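Local coordinates for protein glycoside hydrolase family 31 (Trueperella pyogenes, PDB 5I0F) that probably degrades cycloalternan, a cyclic glucose tetrasaccharide, by a retaining glycosidase mechanism that passes through a covalent glycosyl-enzyme intermediate, at residues A35-P40 with A89-Q94; H174-G179 with A550-I555; S194-Q199 with S517-S522. All blocks are in the same frame, centred on the assembly; numbering follows the deposited sequence.

Interaction 1 (A35-P40 with A89-Q94)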
loop_
_atom_site.group_PDB
_atom_site.type_symbol
_atom_site.label_atom_id
_atom_site.label_comp_id
_atom_site.label_asym_id
_atom_site.label_seq_id
_atom_site.Cartn_x
_atom_site.Cartn_y
_atom_site.Cartn_z
ATOM N N ALA A 35 -27.496 -0.822 15.468
ATOM C CA ALA A 35 -27.032 -0.366 16.786
ATOM C C ALA A 35 -26.576 -1.577 17.572
ATOM O O ALA A 35 -27.025 -2.688 17.303
ATOM C CB ALA A 35 -28.143 0.373 17.528
ATOM N N THR A 36 -25.664 -1.369 18.518
ATOM C CA THR A 36 -25.246 -2.419 19.418
ATOM C C THR A 36 -25.535 -2.019 20.876
ATOM O O THR A 36 -25.645 -0.830 21.209
ATOM C CB THR A 36 -23.749 -2.754 19.282
ATOM O OG1 THR A 36 -22.971 -1.618 19.661
ATOM C CG2 THR A 36 -23.403 -3.151 17.847
ATOM N N THR A 37 -25.674 -3.039 21.710
ATOM C CA THR A 37 -25.817 -2.887 23.142
ATOM C C THR A 37 -24.601 -3.512 23.835
ATOM O O THR A 37 -24.128 -4.575 23.427
ATOM C CB THR A 37 -27.114 -3.551 23.632
ATOM O OG1 THR A 37 -27.114 -4.939 23.273
ATOM C CG2 THR A 37 -28.318 -2.898 22.980
ATOM N N SER A 38 -24.108 -2.832 24.871
ATOM C CA SER A 38 -22.947 -3.289 25.643
ATOM C C SER A 38 -23.269 -4.533 26.458
ATOM O O SER A 38 -22.420 -5.408 26.627
ATOM C CB SER A 38 -22.434 -2.184 26.581
ATOM O OG SER A 38 -23.384 -1.871 27.591
ATOM N N GLY A 39 -24.486 -4.594 26.986
ATOM C CA GLY A 39 -24.967 -5.772 27.669
ATOM C C GLY A 39 -25.997 -6.502 26.842
ATOM O O GLY A 39 -26.412 -6.027 25.781
ATOM N N PRO A 40 -26.443 -7.665 27.336
ATOM C CA PRO A 40 -27.539 -8.364 26.675
ATOM C C PRO A 40 -28.897 -7.720 27.002
ATOM O O PRO A 40 -29.136 -7.262 28.178
ATOM C CB PRO A 40 -27.443 -9.775 27.249
ATOM C CG PRO A 40 -26.902 -9.569 28.631
ATOM C CD PRO A 40 -25.999 -8.367 28.560
ATOM N N ALA A 89 -18.421 -10.017 21.283
ATOM C CA ALA A 89 -18.941 -9.573 22.580
ATOM C C ALA A 89 -20.102 -8.588 22.422
ATOM O O ALA A 89 -20.974 -8.535 23.282
ATOM C CB ALA A 89 -17.831 -8.951 23.416
ATOM N N ASP A 90 -20.095 -7.804 21.337
ATOM C CA ASP A 90 -21.202 -6.884 21.015
ATOM C C ASP A 90 -22.428 -7.633 20.499
ATOM O O ASP A 90 -22.325 -8.685 19.869
ATOM C CB ASP A 90 -20.794 -5.828 19.970
ATOM C CG ASP A 90 -19.931 -4.706 20.549
ATOM O OD1 ASP A 90 -20.063 -4.368 21.751
ATOM O OD2 ASP A 90 -19.128 -4.139 19.774
ATOM N N ASN A 91 -23.584 -7.060 20.791
ATOM C CA ASN A 91 -24.865 -7.615 20.422
ATOM C C ASN A 91 -25.475 -6.644 19.435
ATOM O O ASN A 91 -25.905 -5.555 19.813
ATOM C CB ASN A 91 -25.727 -7.764 21.666
ATOM C CG ASN A 91 -25.051 -8.608 22.736
ATOM O OD1 ASN A 91 -24.669 -8.101 23.794
ATOM N ND2 ASN A 91 -24.858 -9.892 22.441
ATOM N N GLY A 92 -25.455 -7.030 18.163
ATOM C CA GLY A 92 -26.004 -6.222 17.097
ATOM C C GLY A 92 -27.511 -6.353 16.995
ATOM O O GLY A 92 -28.064 -7.440 17.178
ATOM N N TRP A 93 -28.157 -5.229 16.692
ATOM C CA TRP A 93 -29.582 -5.156 16.390
ATOM C C TRP A 93 -29.745 -4.383 15.090
ATOM O O TRP A 93 -28.937 -3.497 14.798
ATOM C CB TRP A 93 -30.296 -4.417 17.515
ATOM C CG TRP A 93 -30.294 -5.168 18.799
ATOM C CD1 TRP A 93 -29.305 -5.179 19.758
ATOM C CD2 TRP A 93 -31.342 -5.999 19.292
ATOM N NE1 TRP A 93 -29.681 -5.964 20.807
ATOM C CE2 TRP A 93 -30.926 -6.487 20.552
ATOM C CE3 TRP A 93 -32.603 -6.373 18.800
ATOM C CZ2 TRP A 93 -31.720 -7.338 21.316
ATOM C CZ3 TRP A 93 -33.390 -7.232 19.562
ATOM C CH2 TRP A 93 -32.943 -7.705 20.796
ATOM N N GLN A 94 -30.798 -4.686 14.335
ATOM C CA GLN A 94 -30.976 -4.123 13.003
ATOM C C GLN A 94 -32.444 -3.982 12.612
ATOM O O GLN A 94 -33.289 -4.789 12.997
ATOM C CB GLN A 94 -30.235 -4.987 11.976
ATOM C CG GLN A 94 -30.171 -4.403 10.583
ATOM C CD GLN A 94 -29.591 -5.374 9.574
ATOM O OE1 GLN A 94 -28.377 -5.474 9.428
ATOM N NE2 GLN A 94 -30.463 -6.093 8.868
HETATM O O HOH W 1 -28.576 -7.916 23.434
#
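Thr37 faces Trp93 and Asn91 on one side of an antiparallel strand pair. The methyl and the hydroxyl of Thr37 both meet the pyrrole side of the indole: CG2 lies 4.0 Å from Trp93 NE1, and OG1 sits at the ring edge, near its plane. With OG1 set between the backbone N and the carbonyl carbon (chi1 58°), Thr37 OG1 also comes 3.5 Å from Asn91 CB, the threonine and asparagine side chains crossing at about a right angle. Thr37 OG1 donates as well to Gly39 O at 2.8 Å, fixing its rotation as the chain leaves the strand. A water joins Thr37 OG1 and Trp93 NE1 by two weak bonds.

Strands 31-37 and 91-97 pair here within the N-terminal beta domain. Ala35 and Trp93 form a hydrogen-bonded pair, Trp93 N giving to Ala35 O at 2.8 Å and Ala35 N to Trp93 O at 3.1 Å; Thr37 N bonds to Asn91 O. Between these pairs, Thr36 stands opposite Gly92 with its side chain on the other face, where Thr36 CG2 packs 4.1 Å from Gly92 CA. Met44 of strand 41-49 touches Ala35, Thr37 and Trp93, covering the indole-bearing face.

Interaction 2 (H174-G179 with A550-I555)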
loop_
_atom_site.group_PDB
_atom_site.type_symbol
_atom_site.label_atom_id
_atom_site.label_comp_id
_atom_site.label_asym_id
_atom_site.label_seq_id
_atom_site.Cartn_x
_atom_site.Cartn_y
_atom_site.Cartn_z
ATOM N N HIS A 174 -6.953 2.105 -24.124
ATOM C CA HIS A 174 -6.602 1.298 -22.966
ATOM C C HIS A 174 -6.301 2.231 -21.800
ATOM O O HIS A 174 -5.784 3.346 -22.003
ATOM C CB HIS A 174 -5.373 0.484 -23.282
ATOM C CG HIS A 174 -5.519 -0.349 -24.501
ATOM N ND1 HIS A 174 -6.055 -1.617 -24.469
ATOM C CD2 HIS A 174 -5.262 -0.078 -25.800
ATOM C CE1 HIS A 174 -6.071 -2.111 -25.694
ATOM N NE2 HIS A 174 -5.608 -1.191 -26.520
ATOM N N VAL A 175 -6.646 1.794 -20.593
ATOM C CA VAL A 175 -6.539 2.626 -19.407
ATOM C C VAL A 175 -5.543 1.994 -18.444
ATOM O O VAL A 175 -5.749 0.878 -17.976
ATOM C CB VAL A 175 -7.901 2.821 -18.707
ATOM C CG1 VAL A 175 -7.765 3.829 -17.570
ATOM C CG2 VAL A 175 -8.943 3.312 -19.699
ATOM N N VAL A 176 -4.447 2.696 -18.174
ATOM C CA VAL A 176 -3.412 2.194 -17.258
ATOM C C VAL A 176 -3.161 3.234 -16.191
ATOM O O VAL A 176 -2.928 4.404 -16.495
ATOM C CB VAL A 176 -2.114 1.868 -17.996
ATOM C CG1 VAL A 176 -1.047 1.390 -17.022
ATOM C CG2 VAL A 176 -2.373 0.820 -19.064
ATOM N N GLY A 177 -3.219 2.798 -14.937
ATOM C CA GLY A 177 -2.942 3.670 -13.822
ATOM C C GLY A 177 -3.697 3.306 -12.567
ATOM O O GLY A 177 -3.916 2.117 -12.250
ATOM N N PHE A 178 -4.112 4.360 -11.879
ATOM C CA PHE A 178 -4.739 4.306 -10.572
ATOM C C PHE A 178 -3.802 3.798 -9.475
ATOM O O PHE A 178 -4.267 3.292 -8.441
ATOM C CB PHE A 178 -6.037 3.503 -10.619
ATOM C CG PHE A 178 -6.988 3.951 -11.700
ATOM C CD1 PHE A 178 -7.621 5.174 -11.613
ATOM C CD2 PHE A 178 -7.270 3.137 -12.787
ATOM C CE1 PHE A 178 -8.495 5.588 -12.586
ATOM C CE2 PHE A 178 -8.168 3.544 -13.757
ATOM C CZ PHE A 178 -8.771 4.775 -13.668
ATOM N N GLY A 179 -2.494 3.977 -9.704
ATOM C CA GLY A 179 -1.460 3.578 -8.765
ATOM C C GLY A 179 -1.027 2.140 -8.981
ATOM O O GLY A 179 -1.151 1.589 -10.071
ATOM N N ALA A 550 2.711 0.387 -10.965
ATOM C CA ALA A 550 3.308 1.381 -10.064
ATOM C C ALA A 550 4.262 2.288 -10.875
ATOM O O ALA A 550 4.226 3.516 -10.741
ATOM C CB ALA A 550 4.037 0.704 -8.918
ATOM N N GLY A 551 5.070 1.677 -11.740
ATOM C CA GLY A 551 5.961 2.422 -12.647
ATOM C C GLY A 551 5.234 3.437 -13.519
ATOM O O GLY A 551 5.673 4.604 -13.666
ATOM N N ALA A 552 4.079 3.019 -14.028
ATOM C CA ALA A 552 3.243 3.849 -14.889
ATOM C C ALA A 552 2.559 5.030 -14.166
ATOM O O ALA A 552 1.935 5.866 -14.834
ATOM C CB ALA A 552 2.207 2.977 -15.610
ATOM N N CYS A 553 2.683 5.108 -12.838
ATOM C CA CYS A 553 2.247 6.271 -12.063
ATOM C C CYS A 553 3.403 6.999 -11.387
ATOM O O CYS A 553 3.187 7.877 -10.547
ATOM C CB CYS A 553 1.204 5.820 -11.040
ATOM S SG CYS A 553 -0.188 5.017 -11.865
ATOM N N GLY A 554 4.627 6.669 -11.782
ATOM C CA GLY A 554 5.807 7.363 -11.317
ATOM C C GLY A 554 6.473 6.816 -10.077
ATOM O O GLY A 554 7.307 7.499 -9.502
ATOM N N ILE A 555 6.125 5.593 -9.661
ATOM C CA ILE A 555 6.815 4.910 -8.570
ATOM C C ILE A 555 7.961 4.158 -9.230
ATOM O O ILE A 555 7.766 3.061 -9.776
ATOM C CB ILE A 555 5.888 3.940 -7.813
ATOM C CG1 ILE A 555 4.713 4.678 -7.164
ATOM C CG2 ILE A 555 6.661 3.157 -6.750
ATOM C CD1 ILE A 555 5.091 5.679 -6.093
#
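Cys553 SG meets the backbone of 177-179 where the strand turns a corner. Cys553 SG accepts a weak hydrogen bond from Gly179 N, 3.3 Å away with an N-H...S angle of 141°, and also lies 3.6 Å from Gly177 CA. A chi1 of -57° sets SG beside its own backbone N and anti to the carbonyl carbon, while Cys553 CB approaches Gly179 CA. Beside this polar touch, Val176 CG1 rests 3.9 Å from Ala552 CB, a small apolar contact between a branch tip and a methyl.

The backbone on both sides shapes these approaches. Gly177 and Gly179 both have positive phi, and around them the chain bends past the sulfur. On the other segment, Ala550 O receives both Cys553 N and Ile555 N, which reach it from opposite faces of its plane, at 3.1 and 3.0 Å. Further out, Gln217 NE2 bonds to both Val176 O and Ala552 O, so one amide of strand 212-219 bridges the two segments. Met213 touches the Cys553 side chain, and Phe655 and Tyr656 of helix 655-658 pack on Val176 and Ala552 respectively.

Gly554, with its positive phi, is the C-prime residue of a Schellman motif that ends helix 537-551, the helix preceding strand 558-561 of the TIM barrel; the contact sets this barrel helix end against the edge strand of a five-stranded mixed sheet.

Interaction 3 (S194-Q199 with S517-S522). With GLC (alpha-D-glucopyranose), chain B.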
loop_
_atom_site.group_PDB
_atom_site.type_symbol
_atom_site.label_atom_id
_atom_site.label_comp_id
_atom_site.label_asym_id
_atom_site.label_seq_id
_atom_site.Cartn_x
_atom_site.Cartn_y
_atom_site.Cartn_z
ATOM N N SER A 194 -9.848 4.327 -5.329
ATOM C CA SER A 194 -8.555 4.760 -4.854
ATOM C C SER A 194 -8.665 5.229 -3.412
ATOM O O SER A 194 -9.001 6.406 -3.143
ATOM C CB SER A 194 -7.967 5.844 -5.774
ATOM O OG SER A 194 -7.523 5.208 -6.987
ATOM N N VAL A 195 -8.415 4.279 -2.505
ATOM C CA VAL A 195 -8.375 4.504 -1.062
ATOM C C VAL A 195 -7.227 3.665 -0.510
ATOM O O VAL A 195 -7.074 2.500 -0.875
ATOM C CB VAL A 195 -9.730 4.184 -0.371
ATOM C CG1 VAL A 195 -10.137 2.717 -0.482
ATOM C CG2 VAL A 195 -9.703 4.604 1.096
ATOM N N VAL A 196 -6.404 4.266 0.337
ATOM C CA VAL A 196 -5.270 3.550 0.905
ATOM C C VAL A 196 -5.860 2.450 1.811
ATOM O O VAL A 196 -6.758 2.710 2.624
ATOM C CB VAL A 196 -4.363 4.503 1.682
ATOM C CG1 VAL A 196 -3.331 3.746 2.487
ATOM C CG2 VAL A 196 -3.716 5.512 0.734
ATOM N N PHE A 197 -5.419 1.213 1.621
ATOM C CA PHE A 197 -5.956 0.090 2.417
ATOM C C PHE A 197 -4.936 -1.020 2.557
ATOM O O PHE A 197 -4.171 -1.295 1.615
ATOM C CB PHE A 197 -7.250 -0.462 1.791
ATOM C CG PHE A 197 -7.821 -1.631 2.537
ATOM C CD1 PHE A 197 -8.376 -1.451 3.794
ATOM C CD2 PHE A 197 -7.768 -2.901 2.029
ATOM C CE1 PHE A 197 -8.901 -2.511 4.507
ATOM C CE2 PHE A 197 -8.284 -3.979 2.743
ATOM C CZ PHE A 197 -8.841 -3.788 4.000
ATOM N N GLU A 198 -4.918 -1.653 3.724
ATOM C CA GLU A 198 -4.069 -2.815 3.943
ATOM C C GLU A 198 -4.810 -4.124 3.649
ATOM O O GLU A 198 -5.506 -4.656 4.510
ATOM C CB GLU A 198 -3.489 -2.856 5.356
ATOM C CG GLU A 198 -2.386 -3.907 5.432
ATOM C CD GLU A 198 -2.295 -4.680 6.735
ATOM O OE1 GLU A 198 -2.573 -4.122 7.821
ATOM O OE2 GLU A 198 -1.874 -5.858 6.650
ATOM N N GLN A 199 -4.656 -4.624 2.423
ATOM C CA GLN A 199 -5.162 -5.937 2.034
ATOM C C GLN A 199 -4.048 -6.935 2.255
ATOM O O GLN A 199 -3.037 -6.913 1.516
ATOM C CB GLN A 199 -5.638 -5.932 0.574
ATOM C CG GLN A 199 -6.058 -7.283 0.022
ATOM C CD GLN A 199 -7.125 -7.956 0.831
ATOM O OE1 GLN A 199 -8.154 -7.358 1.144
ATOM N NE2 GLN A 199 -6.892 -9.199 1.191
ATOM N N SER A 517 2.910 1.479 1.480
ATOM C CA SER A 517 1.743 2.292 1.211
ATOM C C SER A 517 2.129 3.686 0.737
ATOM O O SER A 517 3.246 4.175 0.952
ATOM C CB SER A 517 0.776 2.346 2.400
ATOM O OG SER A 517 1.360 3.050 3.477
ATOM N N GLY A 518 1.160 4.304 0.085
ATOM C CA GLY A 518 1.331 5.622 -0.504
ATOM C C GLY A 518 0.107 6.151 -1.230
ATOM O O GLY A 518 -0.967 5.535 -1.230
ATOM N N PHE A 519 0.302 7.325 -1.842
ATOM C CA PHE A 519 -0.726 8.080 -2.530
ATOM C C PHE A 519 -0.012 9.073 -3.468
ATOM O O PHE A 519 1.212 9.030 -3.610
ATOM C CB PHE A 519 -1.658 8.804 -1.518
ATOM C CG PHE A 519 -3.032 9.111 -2.066
ATOM C CD1 PHE A 519 -3.957 8.109 -2.249
ATOM C CD2 PHE A 519 -3.395 10.418 -2.384
ATOM C CE1 PHE A 519 -5.237 8.378 -2.742
ATOM C CE2 PHE A 519 -4.651 10.707 -2.891
ATOM C CZ PHE A 519 -5.579 9.696 -3.085
ATOM N N THR A 520 -0.759 9.922 -4.151
ATOM C CA THR A 520 -0.182 11.020 -4.936
ATOM C C THR A 520 0.851 11.762 -4.089
ATOM O O THR A 520 0.557 12.115 -2.950
ATOM C CB THR A 520 -1.297 11.994 -5.354
ATOM O OG1 THR A 520 -2.406 11.263 -5.881
ATOM C CG2 THR A 520 -0.816 12.987 -6.384
ATOM N N GLY A 521 2.051 11.963 -4.641
ATOM C CA GLY A 521 3.189 12.529 -3.916
ATOM C C GLY A 521 4.225 11.530 -3.420
ATOM O O GLY A 521 5.384 11.908 -3.210
ATOM N N SER A 522 3.835 10.255 -3.258
ATOM C CA SER A 522 4.774 9.199 -2.893
ATOM C C SER A 522 5.969 9.032 -3.858
ATOM O O SER A 522 7.039 8.566 -3.431
ATOM C CB SER A 522 4.055 7.862 -2.684
ATOM O OG SER A 522 3.197 7.938 -1.556
HETATM C C1 GLC B . 1.004 -9.914 9.402
HETATM C C2 GLC B . 1.971 -9.432 8.318
HETATM C C3 GLC B . 2.164 -7.923 8.402
HETATM C C4 GLC B . 0.814 -7.232 8.289
HETATM C C5 GLC B . -0.065 -7.750 9.431
HETATM C C6 GLC B . -1.447 -7.120 9.454
HETATM O O2 GLC B . 3.218 -10.120 8.451
HETATM O O3 GLC B . 3.033 -7.493 7.342
HETATM O O4 GLC B . 0.977 -5.801 8.343
HETATM O O5 GLC B . -0.221 -9.179 9.344
HETATM O O6 GLC B . -2.269 -7.586 8.372
#
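Val196 and Phe519 are brought together by extended first torsions: Val196 CG1 is anti to the backbone N (chi1 169°), with CG2 beside that N, and Phe519 CG is likewise anti to its own N (chi1 -156°). Val196 CG2 then lies 3.4 Å from Gly518 O and 4.0 Å from Phe519 CD1, approaching the ring obliquely. Ser194 O comes to the edge of the same ring, near its plane, 4.3 Å from Phe519 CE1. Val196 CG1 reaches Ser517 CB.

The loop 517-522 is braced from within. Ser522 OG accepts from Phe519 N at 3.0 Å, and Ser522 N closes a type II turn on Phe519 O. Ser517 OG is held by Gly468 O, and Pro214 and Val494 also pack against Phe519.

Two residues beyond Val196, Glu198 turns to the glucose site. Glu198 OE2 accepts a very short bond from GLC O6, at 2.5 Å, and a weak one from GLC O4 at 3.3 Å; OE1 makes a long, weak ion pair with Arg516, which also bonds the sugar, as do Asp532, His78, Trp429 and Glu593. The segments themselves thus meet through apolar and van der Waals contacts, without hydrogen bonds between them, joining a beta-domain loop to a loop following barrel strand 513-515, whereas the polar sugar site begins only two residues further on, where OE2 of Glu198 meets O6 and, weakly, O4 of the glucose.

How the interactions relate
Interaction 1 lies far out in the N-terminal beta domain, partly buried, with its centre about 33 Å from that of interaction 3 and 44 Å from that of interaction 2. It alone pairs strands through regular backbone hydrogen bonds. Interactions 2 and 3 are wholly buried near the middle of the chain, their centres 13 Å apart, and both set the beta region before the barrel against the TIM barrel itself. Strand 212-219 packs on both. They touch each other directly, Ile555 CD1 lying 4.1 Å from Ser522 C. Chemically, interaction 2 combines a weak N-H...S bond with a small apolar touch, and interaction 3 is apolar and van der Waals packing, with the sugar site adjoining it.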